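Local coordinates for protein Methylcobalamin\: coenzyme M methyltransferase (Methanosarcina mazei, PDB 4AY7) that probably transfers the methyl group of a methylated corrinoid to coenzyme M in methanogenesis, as a zinc-dependent enzyme built on a TIM barrel, at residues E12-L20 with G145-G153; F224-F235 with P253-F263. All coordinates share one frame; numbering follows the deposited sequence.

Interaction 1: E12-L20 with G145-G153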
loop_
_atom_site.group_PDB
_atom_site.type_symbol
_atom_site.label_atom_id
_atom_site.label_comp_id
_atom_site.label_asym_id
_atom_site.label_seq_id
_atom_site.Cartn_x
_atom_site.Cartn_y
_atom_site.Cartn_z
ATOM N N GLU A 12 -22.874 -3.842 15.946
ATOM C CA GLU A 12 -21.727 -4.004 16.856
ATOM C C GLU A 12 -20.489 -4.387 16.017
ATOM O O GLU A 12 -19.805 -5.361 16.316
ATOM C CB GLU A 12 -22.003 -5.073 17.912
ATOM N N PHE A 13 -20.209 -3.637 14.957
ATOM C CA PHE A 13 -18.925 -3.745 14.305
ATOM C C PHE A 13 -17.915 -3.019 15.161
ATOM O O PHE A 13 -18.251 -2.084 15.875
ATOM C CB PHE A 13 -18.939 -3.108 12.930
ATOM C CG PHE A 13 -19.709 -3.884 11.906
ATOM C CD1 PHE A 13 -19.101 -4.927 11.197
ATOM C CD2 PHE A 13 -21.029 -3.573 11.631
ATOM C CE1 PHE A 13 -19.798 -5.621 10.220
ATOM C CE2 PHE A 13 -21.743 -4.287 10.683
ATOM C CZ PHE A 13 -21.140 -5.317 9.983
ATOM N N THR A 14 -16.667 -3.490 15.081
ATOM C CA THR A 14 -15.468 -2.811 15.573
ATOM C C THR A 14 -14.790 -2.236 14.354
ATOM O O THR A 14 -15.144 -2.562 13.219
ATOM C CB THR A 14 -14.521 -3.749 16.325
ATOM O OG1 THR A 14 -13.967 -4.739 15.441
ATOM C CG2 THR A 14 -15.224 -4.392 17.470
ATOM N N LEU A 15 -13.818 -1.359 14.579
ATOM C CA LEU A 15 -13.127 -0.792 13.442
ATOM C C LEU A 15 -12.503 -1.914 12.620
ATOM O O LEU A 15 -12.442 -1.783 11.387
ATOM C CB LEU A 15 -12.026 0.186 13.846
ATOM C CG LEU A 15 -12.393 1.464 14.604
ATOM C CD1 LEU A 15 -11.082 2.237 14.857
ATOM C CD2 LEU A 15 -13.545 2.271 13.972
ATOM N N LYS A 16 -12.029 -2.957 13.293
ATOM C CA LYS A 16 -11.388 -4.062 12.631
ATOM C C LYS A 16 -12.391 -4.887 11.822
ATOM O O LYS A 16 -12.164 -5.145 10.641
ATOM C CB LYS A 16 -10.578 -4.982 13.604
ATOM C CG LYS A 16 -10.100 -6.312 12.981
ATOM C CD LYS A 16 -9.080 -7.071 13.795
ATOM C CE LYS A 16 -9.570 -7.939 14.940
ATOM N NZ LYS A 16 -8.337 -8.383 15.780
ATOM N N THR A 17 -13.487 -5.285 12.463
ATOM C CA THR A 17 -14.512 -6.149 11.804
ATOM C C THR A 17 -15.173 -5.428 10.636
ATOM O O THR A 17 -15.460 -6.057 9.609
ATOM C CB THR A 17 -15.568 -6.766 12.717
ATOM O OG1 THR A 17 -16.291 -5.746 13.340
ATOM C CG2 THR A 17 -15.053 -7.778 13.764
ATOM N N ARG A 18 -15.372 -4.123 10.766
ATOM C CA ARG A 18 -15.972 -3.330 9.681
ATOM C C ARG A 18 -15.023 -3.291 8.504
ATOM O O ARG A 18 -15.467 -3.380 7.346
ATOM C CB ARG A 18 -16.289 -1.920 10.126
ATOM C CG ARG A 18 -16.954 -1.057 9.081
ATOM C CD ARG A 18 -17.234 0.339 9.563
ATOM N NE ARG A 18 -18.208 0.363 10.675
ATOM C CZ ARG A 18 -17.953 0.735 11.931
ATOM N NH1 ARG A 18 -16.761 1.108 12.309
ATOM N NH2 ARG A 18 -18.921 0.730 12.831
ATOM N N LEU A 19 -13.721 -3.034 8.772
ATOM C CA LEU A 19 -12.773 -2.932 7.644
ATOM C C LEU A 19 -12.734 -4.217 6.841
ATOM O O LEU A 19 -12.746 -4.208 5.614
ATOM C CB LEU A 19 -11.343 -2.473 8.053
ATOM C CG LEU A 19 -10.324 -2.292 6.908
ATOM C CD1 LEU A 19 -10.856 -1.319 5.844
ATOM C CD2 LEU A 19 -8.923 -1.900 7.450
ATOM N N LEU A 20 -12.603 -5.324 7.535
ATOM C CA LEU A 20 -12.500 -6.623 6.911
ATOM C C LEU A 20 -13.814 -6.972 6.148
ATOM O O LEU A 20 -13.816 -7.434 5.001
ATOM C CB LEU A 20 -12.166 -7.668 8.017
ATOM C CG LEU A 20 -10.752 -7.589 8.582
ATOM C CD1 LEU A 20 -10.658 -8.599 9.706
ATOM C CD2 LEU A 20 -9.666 -7.843 7.559
ATOM N N GLY A 145 -4.900 -2.570 20.948
ATOM C CA GLY A 145 -5.753 -3.688 21.268
ATOM C C GLY A 145 -6.357 -4.358 20.030
ATOM O O GLY A 145 -5.971 -4.050 18.853
ATOM N N PRO A 146 -7.253 -5.318 20.274
ATOM C CA PRO A 146 -7.655 -6.217 19.232
ATOM C C PRO A 146 -8.667 -5.615 18.263
ATOM O O PRO A 146 -8.826 -6.167 17.181
ATOM C CB PRO A 146 -8.277 -7.404 20.000
ATOM C CG PRO A 146 -8.769 -6.804 21.277
ATOM C CD PRO A 146 -7.853 -5.656 21.584
ATOM N N ASP A 147 -9.284 -4.492 18.618
ATOM C CA ASP A 147 -10.404 -3.966 17.816
ATOM C C ASP A 147 -10.118 -2.900 16.755
ATOM O O ASP A 147 -11.055 -2.450 16.077
ATOM C CB ASP A 147 -11.489 -3.452 18.754
ATOM C CG ASP A 147 -12.068 -4.578 19.636
ATOM O OD1 ASP A 147 -12.007 -5.805 19.286
ATOM O OD2 ASP A 147 -12.644 -4.216 20.672
ATOM N N VAL A 148 -8.859 -2.511 16.621
ATOM C CA VAL A 148 -8.397 -1.617 15.582
ATOM C C VAL A 148 -7.578 -2.410 14.610
ATOM O O VAL A 148 -6.674 -3.162 15.039
ATOM C CB VAL A 148 -7.540 -0.531 16.189
ATOM C CG1 VAL A 148 -7.011 0.413 15.125
ATOM C CG2 VAL A 148 -8.356 0.230 17.199
ATOM N N PRO A 149 -7.827 -2.235 13.321
ATOM C CA PRO A 149 -7.067 -3.007 12.347
ATOM C C PRO A 149 -5.674 -2.390 12.053
ATOM O O PRO A 149 -5.532 -1.194 12.058
ATOM C CB PRO A 149 -7.954 -2.938 11.112
ATOM C CG PRO A 149 -8.585 -1.599 11.169
ATOM C CD PRO A 149 -8.806 -1.337 12.660
ATOM N N ILE A 150 -4.701 -3.228 11.733
ATOM C CA ILE A 150 -3.353 -2.855 11.397
ATOM C C ILE A 150 -3.167 -3.260 9.974
ATOM O O ILE A 150 -3.393 -4.399 9.626
ATOM C CB ILE A 150 -2.294 -3.560 12.268
ATOM C CG1 ILE A 150 -2.515 -3.213 13.726
ATOM C CG2 ILE A 150 -0.864 -3.192 11.802
ATOM C CD1 ILE A 150 -1.532 -3.906 14.657
ATOM N N VAL A 151 -2.873 -2.267 9.146
ATOM C CA VAL A 151 -2.550 -2.477 7.755
ATOM C C VAL A 151 -1.001 -2.467 7.528
ATOM O O VAL A 151 -0.320 -1.504 7.830
ATOM C CB VAL A 151 -3.153 -1.365 6.918
ATOM C CG1 VAL A 151 -2.813 -1.651 5.470
ATOM C CG2 VAL A 151 -4.689 -1.304 7.122
ATOM N N GLY A 152 -0.477 -3.574 7.051
ATOM C CA GLY A 152 0.870 -3.694 6.660
ATOM C C GLY A 152 1.064 -3.379 5.203
ATOM O O GLY A 152 0.612 -4.094 4.346
ATOM N N GLY A 153 1.857 -2.354 4.947
ATOM C CA GLY A 153 2.186 -1.931 3.608
ATOM C C GLY A 153 3.505 -2.443 3.145
ATOM O O GLY A 153 4.460 -2.596 3.965
HETATM O O HOH W 1 -12.822 -6.589 16.618
#
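Thr14, the N-cap of helix 15-24, crosses the side chain of Asp147 at about a right angle, its CG2 resting 3.8 Å from Asp147 CG. The contact ties this N-terminal helix to the beta turn from Gly145 to Val148 that leads into strand 150-155 of the TIM barrel. Thr14 and Thr17 form a capping box, in which Thr17 N donates to Thr14 OG1 and Thr14 N to Thr17 OG1. With OG1 lodged between the backbone N and the carbonyl carbon (chi1 66°), Thr14 can both cap the helix and meet a water that donates to Asp147 OD1. Leu15 lays its CB against Pro149 CD, while its CD1 runs alongside Val148 CG2, the two side chains pointing the same way. The first turn of the helix also offers a backbone donor: Lys16 N bonds to Asp147 O at 3.0 Å, approaching from above the carbonyl plane. The Lys16 chain bends at chi3 (82°) and brings NZ, in the carbonyl plane, onto a lone pair of Pro146 O, 2.7 Å away. One turn on, Leu19, on which strand 206-210 packs through Val206, crosses the Pro149 ring, its CD2 3.7 Å from Pro149 CG and a looser 4.3 Å from Val151 CG2.

Interaction 2: F224-F235 with P253-F263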
loop_
_atom_site.group_PDB
_atom_site.type_symbol
_atom_site.label_atom_id
_atom_site.label_comp_id
_atom_site.label_asym_id
_atom_site.label_seq_id
_atom_site.Cartn_x
_atom_site.Cartn_y
_atom_site.Cartn_z
ATOM N N PHE A 224 1.370 -6.752 -18.523
ATOM C CA PHE A 224 0.696 -7.052 -17.287
ATOM C C PHE A 224 -0.013 -8.416 -17.405
ATOM O O PHE A 224 0.044 -9.246 -16.482
ATOM C CB PHE A 224 -0.316 -5.945 -16.954
ATOM C CG PHE A 224 -0.998 -6.146 -15.653
ATOM C CD1 PHE A 224 -2.159 -6.927 -15.581
ATOM C CD2 PHE A 224 -0.485 -5.549 -14.462
ATOM C CE1 PHE A 224 -2.748 -7.130 -14.359
ATOM C CE2 PHE A 224 -1.069 -5.779 -13.242
ATOM C CZ PHE A 224 -2.254 -6.518 -13.195
ATOM N N ARG A 225 -0.778 -8.586 -18.483
ATOM C CA ARG A 225 -1.558 -9.829 -18.662
ATOM C C ARG A 225 -0.683 -11.017 -18.935
ATOM O O ARG A 225 -0.939 -12.091 -18.429
ATOM C CB ARG A 225 -2.621 -9.695 -19.741
ATOM C CG ARG A 225 -3.747 -8.780 -19.284
ATOM C CD ARG A 225 -4.733 -8.568 -20.383
ATOM N NE ARG A 225 -4.291 -7.695 -21.476
ATOM C CZ ARG A 225 -4.520 -6.393 -21.542
ATOM N NH1 ARG A 225 -5.139 -5.737 -20.563
ATOM N NH2 ARG A 225 -4.129 -5.756 -22.614
ATOM N N GLN A 226 0.399 -10.829 -19.664
ATOM C CA GLN A 226 1.237 -11.955 -20.027
ATOM C C GLN A 226 2.113 -12.463 -18.849
ATOM O O GLN A 226 2.275 -13.714 -18.674
ATOM C CB GLN A 226 2.172 -11.601 -21.169
ATOM C CG GLN A 226 2.969 -12.838 -21.441
ATOM C CD GLN A 226 3.625 -12.852 -22.788
ATOM O OE1 GLN A 226 3.688 -11.819 -23.485
ATOM N NE2 GLN A 226 4.209 -13.993 -23.125
ATOM N N PHE A 227 2.687 -11.510 -18.083
ATOM C CA PHE A 227 3.684 -11.836 -17.026
ATOM C C PHE A 227 3.379 -11.472 -15.580
ATOM O O PHE A 227 3.804 -12.187 -14.655
ATOM C CB PHE A 227 5.043 -11.189 -17.311
ATOM C CG PHE A 227 5.586 -11.466 -18.686
ATOM C CD1 PHE A 227 6.055 -12.702 -19.013
ATOM C CD2 PHE A 227 5.635 -10.447 -19.640
ATOM C CE1 PHE A 227 6.548 -12.933 -20.286
ATOM C CE2 PHE A 227 6.094 -10.677 -20.916
ATOM C CZ PHE A 227 6.561 -11.907 -21.237
ATOM N N LEU A 228 2.660 -10.368 -15.381
ATOM C CA LEU A 228 2.513 -9.772 -14.035
ATOM C C LEU A 228 1.336 -10.342 -13.300
ATOM O O LEU A 228 1.446 -10.673 -12.125
ATOM C CB LEU A 228 2.465 -8.275 -14.168
ATOM C CG LEU A 228 3.591 -7.601 -14.975
ATOM C CD1 LEU A 228 3.486 -6.047 -14.889
ATOM C CD2 LEU A 228 5.011 -8.123 -14.571
ATOM N N LYS A 229 0.200 -10.503 -13.988
ATOM C CA LYS A 229 -1.044 -10.956 -13.373
ATOM C C LYS A 229 -0.849 -12.261 -12.594
ATOM O O LYS A 229 -1.304 -12.370 -11.458
ATOM C CB LYS A 229 -2.097 -11.148 -14.470
ATOM C CG LYS A 229 -3.477 -11.424 -13.969
ATOM C CD LYS A 229 -4.457 -11.294 -15.142
ATOM C CE LYS A 229 -5.720 -12.058 -14.902
ATOM N NZ LYS A 229 -6.878 -11.565 -15.755
ATOM N N SER A 230 -0.152 -13.223 -13.200
ATOM C CA SER A 230 0.035 -14.522 -12.535
ATOM C C SER A 230 0.792 -14.458 -11.234
ATOM O O SER A 230 0.440 -15.204 -10.284
ATOM C CB SER A 230 0.645 -15.612 -13.465
ATOM O OG SER A 230 1.954 -15.207 -13.831
ATOM N N ARG A 231 1.773 -13.538 -11.133
ATOM C CA ARG A 231 2.460 -13.404 -9.900
ATOM C C ARG A 231 1.623 -12.729 -8.859
ATOM O O ARG A 231 1.646 -13.115 -7.690
ATOM C CB ARG A 231 3.850 -12.705 -10.071
ATOM C CG ARG A 231 4.934 -13.590 -10.690
ATOM C CD ARG A 231 4.885 -13.688 -12.225
ATOM N NE ARG A 231 5.804 -14.715 -12.710
ATOM C CZ ARG A 231 5.952 -15.096 -13.966
ATOM N NH1 ARG A 231 5.238 -14.585 -14.946
ATOM N NH2 ARG A 231 6.781 -16.120 -14.223
ATOM N N LEU A 232 0.920 -11.677 -9.250
ATOM C CA LEU A 232 -0.026 -10.994 -8.293
ATOM C C LEU A 232 -1.109 -11.959 -7.780
ATOM O O LEU A 232 -1.346 -12.006 -6.564
ATOM C CB LEU A 232 -0.645 -9.790 -8.971
ATOM C CG LEU A 232 0.347 -8.666 -9.250
ATOM C CD1 LEU A 232 -0.197 -7.608 -10.244
ATOM C CD2 LEU A 232 0.777 -7.971 -7.944
ATOM N N GLN A 233 -1.677 -12.794 -8.684
ATOM C CA GLN A 233 -2.551 -13.916 -8.292
ATOM C C GLN A 233 -1.911 -14.868 -7.292
ATOM O O GLN A 233 -2.558 -15.247 -6.299
ATOM C CB GLN A 233 -2.985 -14.719 -9.507
ATOM C CG GLN A 233 -4.014 -13.959 -10.301
ATOM C CD GLN A 233 -4.349 -14.582 -11.661
ATOM O OE1 GLN A 233 -3.506 -15.200 -12.299
ATOM N NE2 GLN A 233 -5.560 -14.370 -12.118
ATOM N N LYS A 234 -0.633 -15.193 -7.500
ATOM C CA LYS A 234 0.044 -16.112 -6.586
ATOM C C LYS A 234 0.236 -15.467 -5.239
ATOM O O LYS A 234 0.094 -16.123 -4.182
ATOM C CB LYS A 234 1.366 -16.553 -7.140
ATOM C CG LYS A 234 2.063 -17.608 -6.309
ATOM C CD LYS A 234 3.420 -17.884 -6.941
ATOM C CE LYS A 234 4.144 -19.055 -6.283
ATOM N NZ LYS A 234 3.181 -20.198 -6.144
ATOM N N PHE A 235 0.598 -14.168 -5.246
ATOM C CA PHE A 235 0.703 -13.469 -3.974
ATOM C C PHE A 235 -0.593 -13.491 -3.171
ATOM O O PHE A 235 -0.607 -13.851 -1.967
ATOM C CB PHE A 235 1.096 -12.005 -4.250
ATOM C CG PHE A 235 1.246 -11.182 -3.014
ATOM C CD1 PHE A 235 0.188 -10.508 -2.493
ATOM C CD2 PHE A 235 2.509 -11.076 -2.386
ATOM C CE1 PHE A 235 0.322 -9.715 -1.357
ATOM C CE2 PHE A 235 2.656 -10.321 -1.239
ATOM C CZ PHE A 235 1.538 -9.644 -0.713
ATOM N N PRO A 253 -6.516 0.734 -18.276
ATOM C CA PRO A 253 -6.331 -0.335 -19.303
ATOM C C PRO A 253 -6.046 -1.717 -18.722
ATOM O O PRO A 253 -6.176 -2.705 -19.432
ATOM C CB PRO A 253 -5.183 0.170 -20.150
ATOM C CG PRO A 253 -5.085 1.659 -19.858
ATOM C CD PRO A 253 -5.614 1.888 -18.482
ATOM N N ILE A 254 -5.874 -1.785 -17.410
ATOM C CA ILE A 254 -5.690 -3.013 -16.695
ATOM C C ILE A 254 -6.551 -3.184 -15.484
ATOM O O ILE A 254 -6.437 -4.200 -14.813
ATOM C CB ILE A 254 -4.186 -3.169 -16.185
ATOM C CG1 ILE A 254 -3.757 -2.085 -15.155
ATOM C CG2 ILE A 254 -3.217 -3.291 -17.374
ATOM C CD1 ILE A 254 -2.447 -2.414 -14.425
ATOM N N LEU A 255 -7.419 -2.206 -15.200
ATOM C CA LEU A 255 -8.313 -2.276 -14.052
ATOM C C LEU A 255 -9.087 -3.579 -13.992
ATOM O O LEU A 255 -9.165 -4.180 -12.938
ATOM C CB LEU A 255 -9.258 -1.069 -14.039
ATOM C CG LEU A 255 -10.030 -0.868 -12.751
ATOM C CD1 LEU A 255 -9.068 -0.834 -11.544
ATOM C CD2 LEU A 255 -10.852 0.435 -12.854
ATOM N N SER A 256 -9.681 -4.002 -15.106
ATOM C CA SER A 256 -10.451 -5.263 -15.133
ATOM C C SER A 256 -9.552 -6.500 -14.866
ATOM O O SER A 256 -9.920 -7.374 -14.116
ATOM C CB SER A 256 -11.236 -5.410 -16.466
ATOM O OG SER A 256 -12.073 -6.535 -16.418
ATOM N N ASP A 257 -8.308 -6.435 -15.315
ATOM C CA ASP A 257 -7.292 -7.488 -15.070
ATOM C C ASP A 257 -6.863 -7.465 -13.613
ATOM O O ASP A 257 -6.724 -8.522 -13.030
ATOM C CB ASP A 257 -6.104 -7.309 -15.985
ATOM C CG ASP A 257 -6.474 -7.370 -17.441
ATOM O OD1 ASP A 257 -6.939 -8.444 -17.823
ATOM O OD2 ASP A 257 -6.305 -6.360 -18.193
ATOM N N MET A 258 -6.709 -6.281 -13.014
ATOM C CA MET A 258 -6.449 -6.195 -11.589
ATOM C C MET A 258 -7.513 -6.887 -10.768
ATOM O O MET A 258 -7.227 -7.504 -9.750
ATOM C CB MET A 258 -6.360 -4.718 -11.180
ATOM C CG MET A 258 -5.087 -3.993 -11.713
ATOM S SD MET A 258 -5.115 -2.208 -11.482
ATOM C CE MET A 258 -5.241 -2.140 -9.691
ATOM N N ALA A 259 -8.790 -6.741 -11.212
ATOM C CA ALA A 259 -9.913 -7.286 -10.507
ATOM C C ALA A 259 -9.940 -8.793 -10.551
ATOM O O ALA A 259 -10.608 -9.390 -9.726
ATOM C CB ALA A 259 -11.245 -6.678 -11.013
ATOM N N ASP A 260 -9.230 -9.394 -11.505
ATOM C CA ASP A 260 -9.048 -10.856 -11.575
ATOM C C ASP A 260 -7.834 -11.405 -10.771
ATOM O O ASP A 260 -7.562 -12.612 -10.875
ATOM C CB ASP A 260 -8.847 -11.263 -13.049
ATOM C CG ASP A 260 -10.073 -11.113 -13.909
ATOM O OD1 ASP A 260 -11.213 -11.242 -13.421
ATOM O OD2 ASP A 260 -9.910 -10.870 -15.129
ATOM N N CYS A 261 -7.119 -10.573 -9.976
ATOM C CA CYS A 261 -5.852 -11.042 -9.358
ATOM C C CYS A 261 -6.066 -11.656 -7.983
ATOM O O CYS A 261 -5.111 -12.123 -7.376
ATOM C CB CYS A 261 -4.805 -9.977 -9.279
ATOM S SG CYS A 261 -4.155 -9.358 -10.852
ATOM N N GLY A 262 -7.297 -11.628 -7.480
ATOM C CA GLY A 262 -7.562 -12.270 -6.203
ATOM C C GLY A 262 -7.401 -11.478 -4.936
ATOM O O GLY A 262 -7.527 -12.026 -3.848
ATOM N N PHE A 263 -7.213 -10.180 -5.076
ATOM C CA PHE A 263 -7.181 -9.284 -3.933
ATOM C C PHE A 263 -8.584 -8.897 -3.557
ATOM O O PHE A 263 -9.380 -8.655 -4.439
ATOM C CB PHE A 263 -6.404 -8.020 -4.310
ATOM C CG PHE A 263 -4.941 -8.271 -4.511
ATOM C CD1 PHE A 263 -4.492 -8.734 -5.755
ATOM C CD2 PHE A 263 -4.011 -8.000 -3.501
ATOM C CE1 PHE A 263 -3.138 -8.988 -5.972
ATOM C CE2 PHE A 263 -2.668 -8.240 -3.712
ATOM C CZ PHE A 263 -2.220 -8.744 -4.946
HETATM O O HOH W 2 -5.686 -3.206 -21.847
HETATM O O HOH W 3 -5.350 -15.286 -6.087
#
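Helix 224-235 and helix 253-259, parts of successive outer helices of the TIM barrel, run in broadly the same direction, their axes 10.7 Å apart at closest approach and crossing at -35°. The chains draw together beyond the second helix, where Gln233 CA makes a CA-H...O contact with Cys261 O. A wider pi-type turn at 224-228 begins the first segment. There Phe224, with CG anti to the backbone N, receives Ile254 CD1 over one ring face in a CH-pi contact, 4.0 Å from the ring centroid. Asp257 CB lies 3.7 Å from Phe224 CE1, and Met258 CG and Cys261 SG approach CZ obliquely. A leucine in place of Phe224 would probably leave the Ile254 methyl without its aromatic face and open a gap beside Met258 and Cys261. Outside this apolar layer runs a salt-bridge network. Arg225 NH1 donates to the syn side of Asp257 OD2 at 2.7 Å, with the oxygen in the guanidinium plane although the two groups are turned 49° apart. Lys229 NZ reaches the anti side of Asp260 OD2 at 3.2 Å and has a long salt bridge to Asp257 OD1 (3.7 Å); Asp260 OD1 forms a salt bridge with Arg285. Gln233 NE2 gives a nearly straight bond (166°) to Asp260 O. Farther along, Phe263 sets CE1 4.0 Å from Leu232 CB and crosses the Phe235 side chain at about a right angle. Beneath both helices, strand 242-246, between them in sequence, meets Leu232, Met258 and Phe263 through Leu245, whereas helix 178-202 flanks the first helix and helix 275-282 the second.

Both contacts are partly buried and belong to the same barrel, yet they join different elements: interaction 1 sets the N-terminal helix against the loop entering a strand, interaction 2 sets two successive outer helices side by side. Their centres lie 26 Å apart, and they do not touch. In interaction 1 the polar grip falls on backbone carbonyls of a turn, with leucines and a proline towards the core. Interaction 2 buries more surface, 611 against 406 Å², pairing an aromatic and sulfur-containing interior with charged side chains towards solvent. Strands 150-155 and 242-246 share one parallel sheet, with 206-210 between them; the side chain of Met258 is about 10 Å from the bound zinc ion.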